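Local coordinates for protein adenosine kinase, putative (Trypanosoma brucei, PDB 3OTX) that probably transfers a phosphate group from ATP to adenosine, giving AMP in the purine salvage pathway, at residues 167-172 with 197-202; 218-223 with 262-267; 192-197 with 212-217. The protein carries 1 engineered substitution. All blocks are in the same frame, centred on the assembly; numbering follows the deposited sequence. Where two conformers were deposited one is given.

All three interactions lie on the large central sheet of the ribokinase-like fold, and nearly all their touching residues are buried. Interactions 1 and 3 share Asn-197: interaction 1 takes up the end of strand 193-197 and the turn after it, interaction 3 the strand's flank against the end of helix 208-214. Interaction 2 joins strand 220-224, the next neighbour in the sheet, to strand 262-267. Their chemistry follows their place. Interaction 1 is a serine, an aromatic ring and the adenine of AP5 that fills the adenosine site; interaction 2 is regular backbone pairing that ends at a phosphate oxygen; interaction 3 is mainly hydrocarbon contact about 13 Å from AP5, measured from the Ile-196 side chain.

Interaction 1: residues 167-172 with 197-202; sequences YFSGFT and NLSAPF. With AP5 (bis(adenosine)-5'-pentaphosphate), chain C.
Phe-171 and Ser-199 meet face-on where two neighbouring parallel strands of the ribokinase-like (PfkB) fold run out into the adenosine pocket. Ser-199 CB sits over the centre of the Phe-171 ring, 3.5 Å from its centroid and only 6° off the ring normal, the geometry of a CH-pi contact. The opposite face of the same ring carries the adenine of AP5 that occupies the adenosine site: AP5 C6B lies 3.3 Å above the plane of the Phe-171 ring, displaced toward the rim. The phenyl group is therefore held between a serine methylene and the nucleobase, in accord with the role of Phe-171 in binding adenosine. Its CG stands anti to its carbonyl carbon (chi1 -67°), which starts the ring off beside the backbone N. The hydroxyl of Ser-199 works on the backbone behind that ring: Phe-171 N donates to Ser-199 OG at 3.1 Å, with an N-H...O angle of 137°, so one serine both covers the ring and ties down the 3-10 turn that bears it.

Farther back the strands are joined by a weak bond, Asn-197 N to Phe-168 O at 3.4 Å. Tyr-167 and Asn-197 lie side by side and point the same way, with Tyr-167 OH 3.4 Å from Asn-197 CB. Strand 10-13 borders Tyr-167 on its other side. On its edge, Phe-171 meets Phe-202; the two ring planes are obliquely inclined, and Phe-202 CZ comes to 3.7 Å from Phe-171 CE2.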
loop_
_atom_site.group_PDB
_atom_site.type_symbol
_atom_site.label_atom_id
_atom_site.label_comp_id
_atom_site.label_asym_id
_atom_site.label_seq_id
_atom_site.Cartn_x
_atom_site.Cartn_y
_atom_site.Cartn_z
ATOM N N TYR A 167 -2.803 3.025 -8.845
ATOM C CA TYR A 167 -2.745 2.977 -7.402
ATOM C C TYR A 167 -1.340 3.322 -6.947
ATOM O O TYR A 167 -0.358 2.644 -7.337
ATOM C CB TYR A 167 -3.132 1.584 -6.885
ATOM C CG TYR A 167 -2.818 1.421 -5.418
ATOM C CD1 TYR A 167 -3.575 2.078 -4.452
ATOM C CD2 TYR A 167 -1.741 0.654 -5.016
ATOM C CE1 TYR A 167 -3.269 1.944 -3.100
ATOM C CE2 TYR A 167 -1.435 0.512 -3.669
ATOM C CZ TYR A 167 -2.199 1.167 -2.740
ATOM O OH TYR A 167 -1.883 1.020 -1.408
ATOM N N PHE A 168 -1.252 4.347 -6.106
ATOM C CA PHE A 168 -0.003 4.703 -5.455
ATOM C C PHE A 168 -0.154 4.584 -3.970
ATOM O O PHE A 168 -1.179 4.978 -3.429
ATOM C CB PHE A 168 0.372 6.150 -5.766
ATOM C CG PHE A 168 1.054 6.328 -7.082
ATOM C CD1 PHE A 168 0.432 5.950 -8.292
ATOM C CD2 PHE A 168 2.294 6.938 -7.134
ATOM C CE1 PHE A 168 1.086 6.124 -9.528
ATOM C CE2 PHE A 168 2.940 7.145 -8.362
ATOM C CZ PHE A 168 2.319 6.727 -9.563
ATOM N N SER A 169 0.859 4.027 -3.302
ATOM C CA SER A 169 0.869 4.092 -1.847
ATOM C C SER A 169 1.166 5.524 -1.412
ATOM O O SER A 169 1.871 6.270 -2.106
ATOM C CB SER A 169 1.936 3.162 -1.291
ATOM O OG SER A 169 3.220 3.694 -1.547
ATOM N N GLY A 170 0.648 5.893 -0.240
ATOM C CA GLY A 170 1.022 7.160 0.358
ATOM C C GLY A 170 2.528 7.232 0.554
ATOM O O GLY A 170 3.114 8.298 0.499
ATOM N N PHE A 171 3.157 6.090 0.770
ATOM C CA PHE A 171 4.628 6.053 0.899
ATOM C C PHE A 171 5.411 6.609 -0.281
ATOM O O PHE A 171 6.540 7.086 -0.086
ATOM C CB PHE A 171 5.068 4.620 1.141
ATOM C CG PHE A 171 4.636 4.040 2.471
ATOM C CD1 PHE A 171 3.957 2.803 2.491
ATOM C CD2 PHE A 171 4.963 4.661 3.658
ATOM C CE1 PHE A 171 3.627 2.205 3.754
ATOM C CE2 PHE A 171 4.635 4.084 4.945
ATOM C CZ PHE A 171 3.972 2.860 4.967
ATOM N N THR A 172 4.799 6.637 -1.466
ATOM C CA THR A 172 5.449 7.278 -2.619
ATOM C C THR A 172 5.657 8.786 -2.439
ATOM O O THR A 172 6.504 9.353 -3.091
ATOM C CB THR A 172 4.688 7.049 -3.944
ATOM O OG1 THR A 172 3.392 7.635 -3.857
ATOM C CG2 THR A 172 4.557 5.553 -4.226
ATOM N N ASN A 197 -3.495 5.179 -0.970
ATOM C CA ASN A 197 -3.667 4.804 0.422
ATOM C C ASN A 197 -2.918 5.829 1.256
ATOM O O ASN A 197 -1.878 6.282 0.839
ATOM C CB ASN A 197 -3.113 3.386 0.629
ATOM C CG ASN A 197 -3.101 2.950 2.091
ATOM O OD1 ASN A 197 -2.053 2.647 2.628
ATOM N ND2 ASN A 197 -4.257 2.928 2.724
ATOM N N LEU A 198 -3.419 6.149 2.439
ATOM C CA LEU A 198 -2.720 7.095 3.304
ATOM C C LEU A 198 -1.438 6.551 3.937
ATOM O O LEU A 198 -0.596 7.336 4.379
ATOM C CB LEU A 198 -3.684 7.639 4.362
ATOM C CG LEU A 198 -4.865 8.450 3.808
ATOM C CD1 LEU A 198 -5.626 9.099 4.967
ATOM C CD2 LEU A 198 -4.353 9.525 2.813
ATOM N N SER A 199 -1.317 5.216 3.996
ATOM C CA SER A 199 -0.074 4.469 4.394
ATOM C C SER A 199 0.379 4.554 5.836
ATOM O O SER A 199 0.685 3.520 6.445
ATOM C CB SER A 199 1.119 4.825 3.498
ATOM O OG SER A 199 0.912 4.432 2.144
ATOM N N ALA A 200 0.503 5.756 6.376
ATOM C CA ALA A 200 0.999 5.907 7.744
ATOM C C ALA A 200 0.690 7.268 8.280
ATOM O O ALA A 200 0.726 8.251 7.539
ATOM C CB ALA A 200 2.539 5.660 7.784
ATOM N N PRO A 201 0.437 7.361 9.591
ATOM C CA PRO A 201 0.249 8.685 10.132
ATOM C C PRO A 201 1.368 9.648 9.781
ATOM O O PRO A 201 1.080 10.823 9.592
ATOM C CB PRO A 201 0.171 8.443 11.649
ATOM C CG PRO A 201 -0.467 7.077 11.736
ATOM C CD PRO A 201 0.131 6.293 10.572
ATOM N N PHE A 202 2.614 9.195 9.623
ATOM C CA PHE A 202 3.708 10.141 9.314
ATOM C C PHE A 202 3.609 10.847 7.965
ATOM O O PHE A 202 4.211 11.903 7.757
ATOM C CB PHE A 202 5.107 9.537 9.520
ATOM C CG PHE A 202 5.584 8.629 8.415
ATOM C CD1 PHE A 202 6.085 9.136 7.219
ATOM C CD2 PHE A 202 5.593 7.255 8.610
ATOM C CE1 PHE A 202 6.551 8.271 6.214
ATOM C CE2 PHE A 202 6.075 6.398 7.614
ATOM C CZ PHE A 202 6.545 6.899 6.424
HETATM P PA AP5 C . -7.029 -3.159 9.333
HETATM O O1A AP5 C . -6.500 -3.587 10.698
HETATM O O2A AP5 C . -7.999 -1.996 9.382
HETATM O O3A AP5 C . -5.867 -2.736 8.302
HETATM P PB AP5 C . -4.513 -1.927 8.647
HETATM O O1B AP5 C . -4.598 -1.186 9.945
HETATM O O2B AP5 C . -4.169 -1.145 7.427
HETATM O O3B AP5 C . -3.531 -3.171 8.806
HETATM P PG AP5 C . -2.113 -3.359 9.503
HETATM O O1G AP5 C . -1.992 -4.812 9.846
HETATM O O2G AP5 C . -1.914 -2.555 10.769
HETATM O O3G AP5 C . -1.184 -3.022 8.307
HETATM P PD AP5 C . 0.430 -2.982 8.210
HETATM O O1D AP5 C . 1.135 -3.333 9.507
HETATM O O2D AP5 C . 0.747 -1.668 7.551
HETATM O O3D AP5 C . 0.695 -4.224 7.220
HETATM P PE AP5 C . 0.678 -4.172 5.608
HETATM O O1E AP5 C . -0.440 -3.283 5.143
HETATM O O2E AP5 C . 0.725 -5.600 5.067
HETATM O O5F AP5 C . -7.633 -4.464 8.624
HETATM C C5F AP5 C . -8.052 -4.426 7.259
HETATM C C4F AP5 C . -9.056 -5.528 7.027
HETATM O O4F AP5 C . -8.505 -6.787 7.437
HETATM C C3F AP5 C . -10.328 -5.419 7.863
HETATM O O3F AP5 C . -11.268 -4.612 7.197
HETATM C C2F AP5 C . -10.745 -6.849 8.047
HETATM O O2F AP5 C . -11.425 -7.299 6.902
HETATM C C1F AP5 C . -9.403 -7.585 8.106
HETATM N N9A AP5 C . -8.885 -7.769 9.492
HETATM C C8A AP5 C . -7.797 -7.111 10.074
HETATM N N7A AP5 C . -7.653 -7.592 11.339
HETATM C C5A AP5 C . -8.600 -8.535 11.558
HETATM C C6A AP5 C . -8.891 -9.362 12.620
HETATM N N6A AP5 C . -8.116 -9.414 13.707
HETATM N N1A AP5 C . -9.939 -10.244 12.507
HETATM C C2A AP5 C . -10.694 -10.343 11.349
HETATM N N3A AP5 C . -10.384 -9.518 10.289
HETATM C C4A AP5 C . -9.353 -8.655 10.380
HETATM O O5J AP5 C . 2.068 -3.416 5.241
HETATM C C5J AP5 C . 3.305 -3.999 5.614
HETATM C C4J AP5 C . 4.274 -3.585 4.518
HETATM O O4J AP5 C . 4.588 -2.187 4.620
HETATM C C3J AP5 C . 5.647 -4.257 4.624
HETATM O O3J AP5 C . 5.714 -5.266 3.617
HETATM C C2J AP5 C . 6.658 -3.117 4.416
HETATM O O2J AP5 C . 7.683 -3.428 3.479
HETATM C C1J AP5 C . 5.777 -2.008 3.896
HETATM N N9B AP5 C . 6.332 -0.664 4.114
HETATM C C8B AP5 C . 6.664 -0.134 5.331
HETATM N N7B AP5 C . 7.180 1.101 5.097
HETATM C C5B AP5 C . 7.168 1.343 3.749
HETATM C C6B AP5 C . 7.564 2.438 2.972
HETATM N N6B AP5 C . 8.164 3.531 3.471
HETATM N N1B AP5 C . 7.425 2.295 1.619
HETATM C C2B AP5 C . 6.835 1.213 1.007
HETATM N N3B AP5 C . 6.487 0.117 1.768
HETATM C C4B AP5 C . 6.625 0.218 3.124
#

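Interaction 2: residues 218-223 with 262-267. With AP5 (bis(adenosine)-5'-pentaphosphate), chain C.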
loop_
_atom_site.group_PDB
_atom_site.type_symbol
_atom_site.label_atom_id
_atom_site.label_comp_id
_atom_site.label_asym_id
_atom_site.label_seq_id
_atom_site.Cartn_x
_atom_site.Cartn_y
_atom_site.Cartn_z
ATOM N N THR A 218 -7.219 12.697 -6.800
ATOM C CA THR A 218 -7.422 11.366 -6.248
ATOM C C THR A 218 -8.909 11.047 -6.217
ATOM O O THR A 218 -9.688 11.731 -5.532
ATOM C CB THR A 218 -6.793 11.251 -4.860
ATOM O OG1 THR A 218 -5.370 11.480 -4.964
ATOM C CG2 THR A 218 -7.009 9.841 -4.295
ATOM N N ASP A 219 -9.308 10.025 -6.976
ATOM C CA ASP A 219 -10.689 9.556 -6.901
ATOM C C ASP A 219 -10.990 8.740 -5.632
ATOM O O ASP A 219 -11.992 9.022 -4.955
ATOM C CB ASP A 219 -11.033 8.752 -8.135
ATOM C CG ASP A 219 -10.722 9.502 -9.407
ATOM O OD1 ASP A 219 -11.372 10.524 -9.687
ATOM O OD2 ASP A 219 -9.828 9.085 -10.138
ATOM N N ILE A 220 -10.132 7.773 -5.276
ATOM C CA ILE A 220 -10.450 6.915 -4.151
ATOM C C ILE A 220 -9.310 7.046 -3.134
ATOM O O ILE A 220 -8.145 6.889 -3.470
ATOM C CB ILE A 220 -10.626 5.450 -4.593
ATOM C CG1 ILE A 220 -11.687 5.350 -5.708
ATOM C CG2 ILE A 220 -10.959 4.574 -3.390
ATOM C CD1 ILE A 220 -12.337 3.985 -5.824
ATOM N N ILE A 221 -9.686 7.365 -1.903
ATOM C CA ILE A 221 -8.758 7.443 -0.809
ATOM C C ILE A 221 -9.058 6.274 0.116
ATOM O O ILE A 221 -10.192 6.110 0.563
ATOM C CB ILE A 221 -8.939 8.727 -0.004
ATOM C CG1 ILE A 221 -8.734 9.975 -0.899
ATOM C CG2 ILE A 221 -7.999 8.702 1.225
ATOM C CD1 ILE A 221 -9.211 11.271 -0.277
ATOM N N VAL A 222 -8.033 5.466 0.397
ATOM C CA VAL A 222 -8.194 4.281 1.252
ATOM C C VAL A 222 -7.262 4.472 2.459
ATOM O O VAL A 222 -6.130 4.953 2.314
ATOM C CB VAL A 222 -7.826 2.999 0.476
ATOM C CG1 VAL A 222 -7.949 1.749 1.369
ATOM C CG2 VAL A 222 -8.751 2.834 -0.718
ATOM N N ALA A 223 -7.751 4.152 3.662
ATOM C CA ALA A 223 -6.916 4.215 4.864
ATOM C C ALA A 223 -7.481 3.318 5.942
ATOM O O ALA A 223 -8.527 2.738 5.772
ATOM C CB ALA A 223 -6.837 5.624 5.387
ATOM N N VAL A 262 -14.452 8.604 -3.648
ATOM C CA VAL A 262 -14.833 7.488 -2.782
ATOM C C VAL A 262 -13.831 7.484 -1.629
ATOM O O VAL A 262 -12.628 7.662 -1.853
ATOM C CB VAL A 262 -14.740 6.122 -3.528
ATOM C CG1 VAL A 262 -15.162 4.916 -2.627
ATOM C CG2 VAL A 262 -15.541 6.149 -4.820
ATOM N N VAL A 263 -14.302 7.244 -0.410
ATOM C CA VAL A 263 -13.405 7.127 0.721
ATOM C C VAL A 263 -13.698 5.797 1.409
ATOM O O VAL A 263 -14.862 5.464 1.661
ATOM C CB VAL A 263 -13.558 8.326 1.679
ATOM C CG1 VAL A 263 -12.621 8.239 2.857
ATOM C CG2 VAL A 263 -13.296 9.675 0.933
ATOM N N VAL A 264 -12.643 5.036 1.704
ATOM C CA VAL A 264 -12.784 3.709 2.308
ATOM C C VAL A 264 -11.856 3.650 3.513
ATOM O O VAL A 264 -10.643 3.735 3.342
ATOM C CB VAL A 264 -12.321 2.616 1.317
ATOM C CG1 VAL A 264 -12.464 1.211 1.939
ATOM C CG2 VAL A 264 -13.102 2.693 -0.006
ATOM N N PHE A 265 -12.403 3.489 4.714
ATOM C CA PHE A 265 -11.594 3.408 5.939
ATOM C C PHE A 265 -11.884 2.078 6.628
ATOM O O PHE A 265 -13.019 1.820 7.064
ATOM C CB PHE A 265 -11.935 4.536 6.934
ATOM C CG PHE A 265 -11.559 5.911 6.483
ATOM C CD1 PHE A 265 -10.412 6.127 5.720
ATOM C CD2 PHE A 265 -12.344 7.010 6.877
ATOM C CE1 PHE A 265 -10.048 7.424 5.335
ATOM C CE2 PHE A 265 -11.986 8.308 6.497
ATOM C CZ PHE A 265 -10.840 8.493 5.718
ATOM N N THR A 266 -10.854 1.249 6.724
ATOM C CA THR A 266 -10.973 -0.044 7.376
ATOM C C THR A 266 -10.805 0.112 8.883
ATOM O O THR A 266 -10.157 1.058 9.367
ATOM C CB THR A 266 -9.961 -1.073 6.835
ATOM O OG1 THR A 266 -8.626 -0.591 7.061
ATOM C CG2 THR A 266 -10.142 -1.277 5.332
ATOM N N ARG A 267 -11.401 -0.844 9.614
ATOM C CA ARG A 267 -11.474 -0.750 11.059
ATOM C C ARG A 267 -11.181 -2.071 11.762
ATOM O O ARG A 267 -11.776 -2.363 12.786
ATOM C CB ARG A 267 -12.820 -0.155 11.512
ATOM C CG ARG A 267 -13.004 1.305 11.013
ATOM C CD ARG A 267 -14.068 1.985 11.837
ATOM N NE ARG A 267 -15.343 1.340 11.576
ATOM C CZ ARG A 267 -16.506 1.877 11.923
ATOM N NH1 ARG A 267 -16.531 3.045 12.564
ATOM N NH2 ARG A 267 -17.642 1.251 11.640
HETATM P PA AP5 C . -7.029 -3.159 9.333
HETATM O O1A AP5 C . -6.500 -3.587 10.698
HETATM O O2A AP5 C . -7.999 -1.996 9.382
HETATM O O3A AP5 C . -5.867 -2.736 8.302
HETATM P PB AP5 C . -4.513 -1.927 8.647
HETATM O O1B AP5 C . -4.598 -1.186 9.945
HETATM O O2B AP5 C . -4.169 -1.145 7.427
HETATM O O3B AP5 C . -3.531 -3.171 8.806
HETATM P PG AP5 C . -2.113 -3.359 9.503
HETATM O O1G AP5 C . -1.992 -4.812 9.846
HETATM O O2G AP5 C . -1.914 -2.555 10.769
HETATM O O3G AP5 C . -1.184 -3.022 8.307
HETATM P PD AP5 C . 0.430 -2.982 8.210
HETATM O O1D AP5 C . 1.135 -3.333 9.507
HETATM O O2D AP5 C . 0.747 -1.668 7.551
HETATM O O3D AP5 C . 0.695 -4.224 7.220
HETATM P PE AP5 C . 0.678 -4.172 5.608
HETATM O O1E AP5 C . -0.440 -3.283 5.143
HETATM O O2E AP5 C . 0.725 -5.600 5.067
HETATM O O5F AP5 C . -7.633 -4.464 8.624
HETATM C C5F AP5 C . -8.052 -4.426 7.259
HETATM C C4F AP5 C . -9.056 -5.528 7.027
HETATM O O4F AP5 C . -8.505 -6.787 7.437
HETATM C C3F AP5 C . -10.328 -5.419 7.863
HETATM O O3F AP5 C . -11.268 -4.612 7.197
HETATM C C2F AP5 C . -10.745 -6.849 8.047
HETATM O O2F AP5 C . -11.425 -7.299 6.902
HETATM C C1F AP5 C . -9.403 -7.585 8.106
HETATM N N9A AP5 C . -8.885 -7.769 9.492
HETATM C C8A AP5 C . -7.797 -7.111 10.074
HETATM N N7A AP5 C . -7.653 -7.592 11.339
HETATM C C5A AP5 C . -8.600 -8.535 11.558
HETATM C C6A AP5 C . -8.891 -9.362 12.620
HETATM N N6A AP5 C . -8.116 -9.414 13.707
HETATM N N1A AP5 C . -9.939 -10.244 12.507
HETATM C C2A AP5 C . -10.694 -10.343 11.349
HETATM N N3A AP5 C . -10.384 -9.518 10.289
HETATM C C4A AP5 C . -9.353 -8.655 10.380
HETATM O O5J AP5 C . 2.068 -3.416 5.241
HETATM C C5J AP5 C . 3.305 -3.999 5.614
HETATM C C4J AP5 C . 4.274 -3.585 4.518
HETATM O O4J AP5 C . 4.588 -2.187 4.620
HETATM C C3J AP5 C . 5.647 -4.257 4.624
HETATM O O3J AP5 C . 5.714 -5.266 3.617
HETATM C C2J AP5 C . 6.658 -3.117 4.416
HETATM O O2J AP5 C . 7.683 -3.428 3.479
HETATM C C1J AP5 C . 5.777 -2.008 3.896
HETATM N N9B AP5 C . 6.332 -0.664 4.114
HETATM C C8B AP5 C . 6.664 -0.134 5.331
HETATM N N7B AP5 C . 7.180 1.101 5.097
HETATM C C5B AP5 C . 7.168 1.343 3.749
HETATM C C6B AP5 C . 7.564 2.438 2.972
HETATM N N6B AP5 C . 8.164 3.531 3.471
HETATM N N1B AP5 C . 7.425 2.295 1.619
HETATM C C2B AP5 C . 6.835 1.213 1.007
HETATM N N3B AP5 C . 6.487 0.117 1.768
HETATM C C4B AP5 C . 6.625 0.218 3.124
#
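Ala-223 and Thr-266 close a run of parallel beta pairing at the nucleotide end of the central sheet, in the ribokinase-like fold of this kinase. Thr-266 N donates to Ala-223 O at 2.9 Å, and on the same residue Thr-266 OG1 donates to the phosphate oxygen O2A of AP5 at 2.8 Å. A chi1 of 60° sets that hydroxyl between its own backbone N and carbonyl carbon, the position from which it reaches O2A. Asn-224 and Asp-268 are among the other residues that hydrogen-bond AP5.

The backbone behind Thr-266 is what positions it. The short strand axes approach to 4.7 Å, their directions 8° apart, and Ile-221 and Ala-223 each accept from one residue of strand 262-267 and donate to another. Ile-221 N, for instance, donates to Val-262 O at 3.0 Å, while Ile-221 O receives Val-264 N. The pattern starts at Asp-219 O, which accepts from Val-262 N at 2.8 Å; the carboxylate of Asp-219 is itself held by Tyr-255 and by Phe-194 N.

Side chains sort by alternation onto the two faces. Ile-220, Val-222, Val-262 and Val-264 share one face, where Ile-220, Val-222 and Val-264 touch helix 300-311, and Ile-220 and Val-262 lie side by side, pointing the same way. On the other face Val-263 and Phe-265 meet helix 242-251. There Val-263 CG1 stands 3.4 Å above one face of the Phe-265 ring, offset toward the rim, and Ala-223 CB comes obliquely to within 3.6 Å of Phe-265 CD1.

Interaction 3: residues 192-197 with 212-217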
loop_
_atom_site.group_PDB
_atom_site.type_symbol
_atom_site.label_atom_id
_atom_site.label_comp_id
_atom_site.label_asym_id
_atom_site.label_seq_id
_atom_site.Cartn_x
_atom_site.Cartn_y
_atom_site.Cartn_z
ATOM N N GLY A 192 -9.463 7.130 -16.570
ATOM C CA GLY A 192 -9.200 6.046 -15.599
ATOM C C GLY A 192 -9.542 6.535 -14.211
ATOM O O GLY A 192 -10.324 7.496 -14.030
ATOM N N LEU A 193 -8.994 5.819 -13.241
ATOM C CA LEU A 193 -9.162 6.098 -11.823
ATOM C C LEU A 193 -7.831 6.201 -11.145
ATOM O O LEU A 193 -6.939 5.406 -11.415
ATOM C CB LEU A 193 -9.934 4.960 -11.162
ATOM C CG LEU A 193 -11.399 5.333 -11.359
ATOM C CD1 LEU A 193 -12.210 4.210 -11.970
ATOM C CD2 LEU A 193 -11.986 5.897 -10.075
ATOM N N PHE A 194 -7.695 7.174 -10.257
ATOM C CA PHE A 194 -6.509 7.309 -9.436
ATOM C C PHE A 194 -6.857 7.080 -7.989
ATOM O O PHE A 194 -7.805 7.685 -7.473
ATOM C CB PHE A 194 -5.873 8.694 -9.597
ATOM C CG PHE A 194 -4.507 8.778 -8.971
ATOM C CD1 PHE A 194 -3.380 8.388 -9.693
ATOM C CD2 PHE A 194 -4.365 9.152 -7.642
ATOM C CE1 PHE A 194 -2.124 8.427 -9.123
ATOM C CE2 PHE A 194 -3.085 9.188 -7.043
ATOM C CZ PHE A 194 -1.969 8.791 -7.785
ATOM N N MET A 195 -6.085 6.206 -7.338
ATOM C CA MET A 195 -6.350 5.796 -5.967
ATOM C C MET A 195 -5.076 5.890 -5.154
ATOM O O MET A 195 -4.005 5.531 -5.637
ATOM C CB MET A 195 -6.838 4.350 -5.929
ATOM C CG MET A 195 -7.870 4.004 -6.973
ATOM S SD MET A 195 -8.202 2.250 -6.905
ATOM C CE MET A 195 -8.420 2.067 -5.145
ATOM N N ILE A 196 -5.205 6.350 -3.920
ATOM C CA ILE A 196 -4.072 6.367 -2.991
ATOM C C ILE A 196 -4.467 5.747 -1.672
ATOM O O ILE A 196 -5.660 5.773 -1.293
ATOM C CB ILE A 196 -3.552 7.786 -2.706
ATOM C CG1 ILE A 196 -4.658 8.716 -2.196
ATOM C CG2 ILE A 196 -2.899 8.359 -3.903
ATOM C CD1 ILE A 196 -4.185 10.126 -1.997
ATOM N N ASN A 197 -3.495 5.179 -0.970
ATOM C CA ASN A 197 -3.667 4.804 0.422
ATOM C C ASN A 197 -2.918 5.829 1.256
ATOM O O ASN A 197 -1.878 6.282 0.839
ATOM C CB ASN A 197 -3.113 3.386 0.629
ATOM C CG ASN A 197 -3.101 2.950 2.091
ATOM O OD1 ASN A 197 -2.053 2.647 2.628
ATOM N ND2 ASN A 197 -4.257 2.928 2.724
ATOM N N GLY A 212 -1.263 17.018 -0.164
ATOM C CA GLY A 212 -2.188 18.054 -0.640
ATOM C C GLY A 212 -2.139 18.279 -2.147
ATOM O O GLY A 212 -3.160 18.610 -2.753
ATOM N N GLU A 213 -0.960 18.131 -2.740
ATOM C CA GLU A 213 -0.813 18.286 -4.189
ATOM C C GLU A 213 -1.579 17.199 -4.944
ATOM O O GLU A 213 -2.126 17.443 -6.028
ATOM C CB GLU A 213 0.653 18.245 -4.611
ATOM C CG GLU A 213 1.390 19.539 -4.428
ATOM C CD GLU A 213 2.610 19.619 -5.311
ATOM O OE1 GLU A 213 2.445 19.751 -6.542
ATOM O OE2 GLU A 213 3.728 19.574 -4.768
ATOM N N VAL A 214 -1.607 16.003 -4.352
ATOM C CA VAL A 214 -2.160 14.827 -5.026
ATOM C C VAL A 214 -3.660 14.626 -4.781
ATOM O O VAL A 214 -4.368 14.117 -5.655
ATOM C CB VAL A 214 -1.311 13.562 -4.649
ATOM C CG1 VAL A 214 -1.969 12.241 -5.031
ATOM C CG2 VAL A 214 0.108 13.674 -5.275
ATOM N N LEU A 215 -4.169 15.049 -3.629
ATOM C CA LEU A 215 -5.570 14.752 -3.284
ATOM C C LEU A 215 -6.637 15.221 -4.301
ATOM O O LEU A 215 -7.566 14.486 -4.580
ATOM C CB LEU A 215 -5.921 15.287 -1.898
ATOM C CG LEU A 215 -5.277 14.485 -0.769
ATOM C CD1 LEU A 215 -5.430 15.350 0.497
ATOM C CD2 LEU A 215 -5.946 13.137 -0.635
ATOM N N PRO A 216 -6.493 16.439 -4.854
ATOM C CA PRO A 216 -7.518 16.879 -5.830
ATOM C C PRO A 216 -7.662 15.916 -7.020
ATOM O O PRO A 216 -8.735 15.818 -7.610
ATOM C CB PRO A 216 -6.982 18.212 -6.328
ATOM C CG PRO A 216 -6.016 18.668 -5.290
ATOM C CD PRO A 216 -5.426 17.435 -4.680
ATOM N N TYR A 217 -6.578 15.219 -7.372
ATOM C CA TYR A 217 -6.592 14.308 -8.524
ATOM C C TYR A 217 -6.970 12.891 -8.099
ATOM O O TYR A 217 -6.984 11.976 -8.917
ATOM C CB TYR A 217 -5.187 14.230 -9.135
ATOM C CG TYR A 217 -4.599 15.448 -9.788
ATOM C CD1 TYR A 217 -3.674 16.252 -9.107
ATOM C CD2 TYR A 217 -4.883 15.745 -11.127
ATOM C CE1 TYR A 217 -3.084 17.357 -9.737
ATOM C CE2 TYR A 217 -4.297 16.824 -11.764
ATOM C CZ TYR A 217 -3.406 17.627 -11.070
ATOM O OH TYR A 217 -2.825 18.697 -11.726
#
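Val-214 O is gripped twice, by Tyr-217 N at 3.0 Å and by the hydroxyl of Thr-218, and these bonds fix the turn whose side chains meet Phe-194 and Ile-196. No hydrogen bond crosses between 192-197 and 212-217; the contact is made by carbon atoms and one carbonyl. Val-214 CG1, anti to its backbone N (chi1 167°), is the common partner: Phe-194 CE2 lies 3.8 Å from it, with the two side chains crossing at about a right angle. In the conformer given for Ile-196, one of two and so less certain, CG2 is 4.1 Å from Val-214 CG1 and CD1 is 3.7 Å from Leu-215 CD2.

Here a helix end covers one face of the central sheet, within the beta-alpha-beta crossover that leads from strand 193-197 through helices 201-206 and 208-214 to the adjacent parallel strand 220-224. Strand alternation confirms the layering: Phe-194 and Ile-196 point toward the helix end, whereas Leu-193 and Met-195 point away and touch helix 300-311 on the opposite face. Helix 177-189 flanks the contact and reaches Val-214. At the other end of Phe-194, its CB is 3.5 Å from Tyr-217 O.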